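Local coordinates for protein thiosulfate sulfurtransferase RDL2, mitochondrial (Saccharomyces cerevisiae, PDB 6K6R) that catalyses the transfer of sulfane sulfur from thiosulfate to cyanide, giving thiocyanate and sulfite, as a single-domain mitochondrial rhodanese, at residues A[61-66]-A[136-141]. Numbering follows the deposited sequence.
Sequences KDYKMP and EWLAKG
The indole N-H of Trp-137 points at the phenol oxygen of Tyr-63, and NE1 to OH measures 2.9 Å in a hydrogen bond with an N-H...O angle of 155°. The oxygen sits at the indole's edge, tilted 16° out of its plane. The two rings meet rim to rim, CE2 of Tyr-63 lying 3.7 Å from CD1 of Trp-137, with neither stacked over the other. On one face of the phenol ring, Leu-138 sets down a methyl: Leu-138 CD2 stands 3.4 Å from the centroid of the Tyr-63 ring, almost straight above it, a CH-pi contact. The other methyl, Leu-138 CD1, lies over the same face but displaced toward the CG-CD2 side of the ring, 3.8 Å from Tyr-63 CD2. Consecutive helix residues thus take up the tyrosine in two ways, one hydrogen-bonding to its hydroxyl and the other packing on its face.

Met-65 serves the indole in turn. With CG anti to the backbone N (chi1 -162°), its chain crosses the tryptophan at about a right angle and brings SD 3.9 Å from the centroid of the six-membered ring, over the face, as a Met-aromatic contact.

Further out, Arg-55 NH2 hydrogen-bonds the carbonyl oxygen of Tyr-63, and Thr-68 OG1 that of Met-65. Just after Leu-138 in the chain the helix ends in a Schellman motif, with Gly-141 at positive phi as its C-prime residue. In this rhodanese domain the contact joins the loop between helix 57-60 and edge strand 69-70 to the C-terminal helix 134-139, while Val-38 of helix 35-43 packs against both Met-65 and Trp-137.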
loop_
_atom_site.group_PDB
_atom_site.type_symbol
_atom_site.label_atom_id
_atom_site.label_comp_id
_atom_site.label_asym_id
_atom_site.label_seq_id
_atom_site.Cartn_x
_atom_site.Cartn_y
_atom_site.Cartn_z
ATOM N N LYS A 61 4.924 11.528 -7.695
ATOM C CA LYS A 61 4.836 12.355 -8.895
ATOM C C LYS A 61 5.657 11.776 -10.039
ATOM O O LYS A 61 5.307 11.961 -11.210
ATOM C CB LYS A 61 5.295 13.781 -8.586
ATOM C CG LYS A 61 4.425 14.516 -7.580
ATOM C CD LYS A 61 3.077 14.887 -8.174
ATOM C CE LYS A 61 2.425 16.015 -7.393
ATOM N NZ LYS A 61 3.236 17.264 -7.442
ATOM N N ASP A 62 6.747 11.071 -9.723
ATOM C CA ASP A 62 7.578 10.488 -10.772
ATOM C C ASP A 62 6.892 9.291 -11.418
ATOM O O ASP A 62 6.910 9.147 -12.647
ATOM C CB ASP A 62 8.937 10.086 -10.199
ATOM C CG ASP A 62 9.831 11.282 -9.930
ATOM O OD1 ASP A 62 9.447 12.410 -10.307
ATOM O OD2 ASP A 62 10.914 11.095 -9.339
ATOM N N TYR A 63 6.288 8.421 -10.612
ATOM C CA TYR A 63 5.512 7.305 -11.137
ATOM C C TYR A 63 4.565 6.811 -10.057
ATOM O O TYR A 63 5.003 6.483 -8.950
ATOM C CB TYR A 63 6.407 6.153 -11.609
ATOM C CG TYR A 63 5.629 4.887 -11.903
ATOM C CD1 TYR A 63 4.905 4.753 -13.082
ATOM C CD2 TYR A 63 5.605 3.832 -10.998
ATOM C CE1 TYR A 63 4.186 3.603 -13.354
ATOM C CE2 TYR A 63 4.886 2.678 -11.261
ATOM C CZ TYR A 63 4.180 2.570 -12.441
ATOM O OH TYR A 63 3.465 1.424 -12.709
ATOM N N LYS A 64 3.279 6.748 -10.386
ATOM C CA LYS A 64 2.265 6.156 -9.524
ATOM C C LYS A 64 1.835 4.829 -10.131
ATOM O O LYS A 64 1.408 4.784 -11.290
ATOM C CB LYS A 64 1.060 7.081 -9.364
ATOM C CG LYS A 64 -0.024 6.517 -8.453
ATOM C CD LYS A 64 -1.180 7.489 -8.280
ATOM C CE LYS A 64 -2.461 6.938 -8.887
ATOM N NZ LYS A 64 -3.129 5.953 -7.989
ATOM N N MET A 65 1.960 3.759 -9.361
ATOM C CA MET A 65 1.442 2.472 -9.800
ATOM C C MET A 65 -0.077 2.556 -9.856
ATOM O O MET A 65 -0.705 2.891 -8.844
ATOM C CB MET A 65 1.890 1.363 -8.855
ATOM C CG MET A 65 1.765 -0.033 -9.441
ATOM S SD MET A 65 2.434 -1.302 -8.349
ATOM C CE MET A 65 0.962 -1.773 -7.456
ATOM N N PRO A 66 -0.704 2.293 -11.003
ATOM C CA PRO A 66 -2.160 2.451 -11.100
ATOM C C PRO A 66 -2.892 1.574 -10.094
ATOM O O PRO A 66 -2.418 0.504 -9.707
ATOM C CB PRO A 66 -2.473 2.034 -12.544
ATOM C CG PRO A 66 -1.241 1.333 -13.039
ATOM C CD PRO A 66 -0.096 1.925 -12.292
ATOM N N GLU A 136 12.527 -1.352 -8.814
ATOM C CA GLU A 136 12.563 -2.749 -9.235
ATOM C C GLU A 136 11.336 -3.106 -10.062
ATOM O O GLU A 136 11.435 -3.840 -11.053
ATOM C CB GLU A 136 12.665 -3.658 -8.010
ATOM C CG GLU A 136 13.161 -5.064 -8.307
ATOM C CD GLU A 136 13.097 -5.973 -7.093
ATOM O OE1 GLU A 136 13.591 -5.570 -6.018
ATOM O OE2 GLU A 136 12.557 -7.093 -7.214
ATOM N N TRP A 137 10.168 -2.596 -9.666
ATOM C CA TRP A 137 8.939 -2.855 -10.407
ATOM C C TRP A 137 9.018 -2.280 -11.817
ATOM O O TRP A 137 8.695 -2.961 -12.798
ATOM C CB TRP A 137 7.751 -2.274 -9.638
ATOM C CG TRP A 137 6.543 -1.950 -10.469
ATOM C CD1 TRP A 137 6.294 -0.786 -11.139
ATOM C CD2 TRP A 137 5.403 -2.791 -10.690
ATOM N NE1 TRP A 137 5.078 -0.857 -11.775
ATOM C CE2 TRP A 137 4.511 -2.077 -11.513
ATOM C CE3 TRP A 137 5.055 -4.080 -10.276
ATOM C CZ2 TRP A 137 3.294 -2.609 -11.932
ATOM C CZ3 TRP A 137 3.845 -4.607 -10.692
ATOM C CH2 TRP A 137 2.980 -3.873 -11.512
ATOM N N LEU A 138 9.454 -1.023 -11.936
ATOM C CA LEU A 138 9.571 -0.403 -13.252
ATOM C C LEU A 138 10.671 -1.048 -14.085
ATOM O O LEU A 138 10.574 -1.078 -15.317
ATOM C CB LEU A 138 9.831 1.097 -13.104
ATOM C CG LEU A 138 8.690 1.932 -12.525
ATOM C CD1 LEU A 138 9.153 3.349 -12.226
ATOM C CD2 LEU A 138 7.511 1.944 -13.477
ATOM N N ALA A 139 11.718 -1.565 -13.439
ATOM C CA ALA A 139 12.794 -2.211 -14.183
ATOM C C ALA A 139 12.327 -3.502 -14.839
ATOM O O ALA A 139 12.868 -3.900 -15.878
ATOM C CB ALA A 139 13.984 -2.480 -13.263
ATOM N N LYS A 140 11.327 -4.165 -14.259
ATOM C CA LYS A 140 10.786 -5.405 -14.796
ATOM C C LYS A 140 9.598 -5.175 -15.727
ATOM O O LYS A 140 8.844 -6.116 -15.999
ATOM C CB LYS A 140 10.390 -6.344 -13.655
ATOM C CG LYS A 140 11.557 -6.761 -12.770
ATOM C CD LYS A 140 11.083 -7.500 -11.528
ATOM C CE LYS A 140 12.260 -8.025 -10.720
ATOM N NZ LYS A 140 13.032 -9.058 -11.464
ATOM N N GLY A 141 9.414 -3.951 -16.215
ATOM C CA GLY A 141 8.369 -3.659 -17.176
ATOM C C GLY A 141 7.063 -3.165 -16.598
ATOM O O GLY A 141 6.059 -3.136 -17.320
#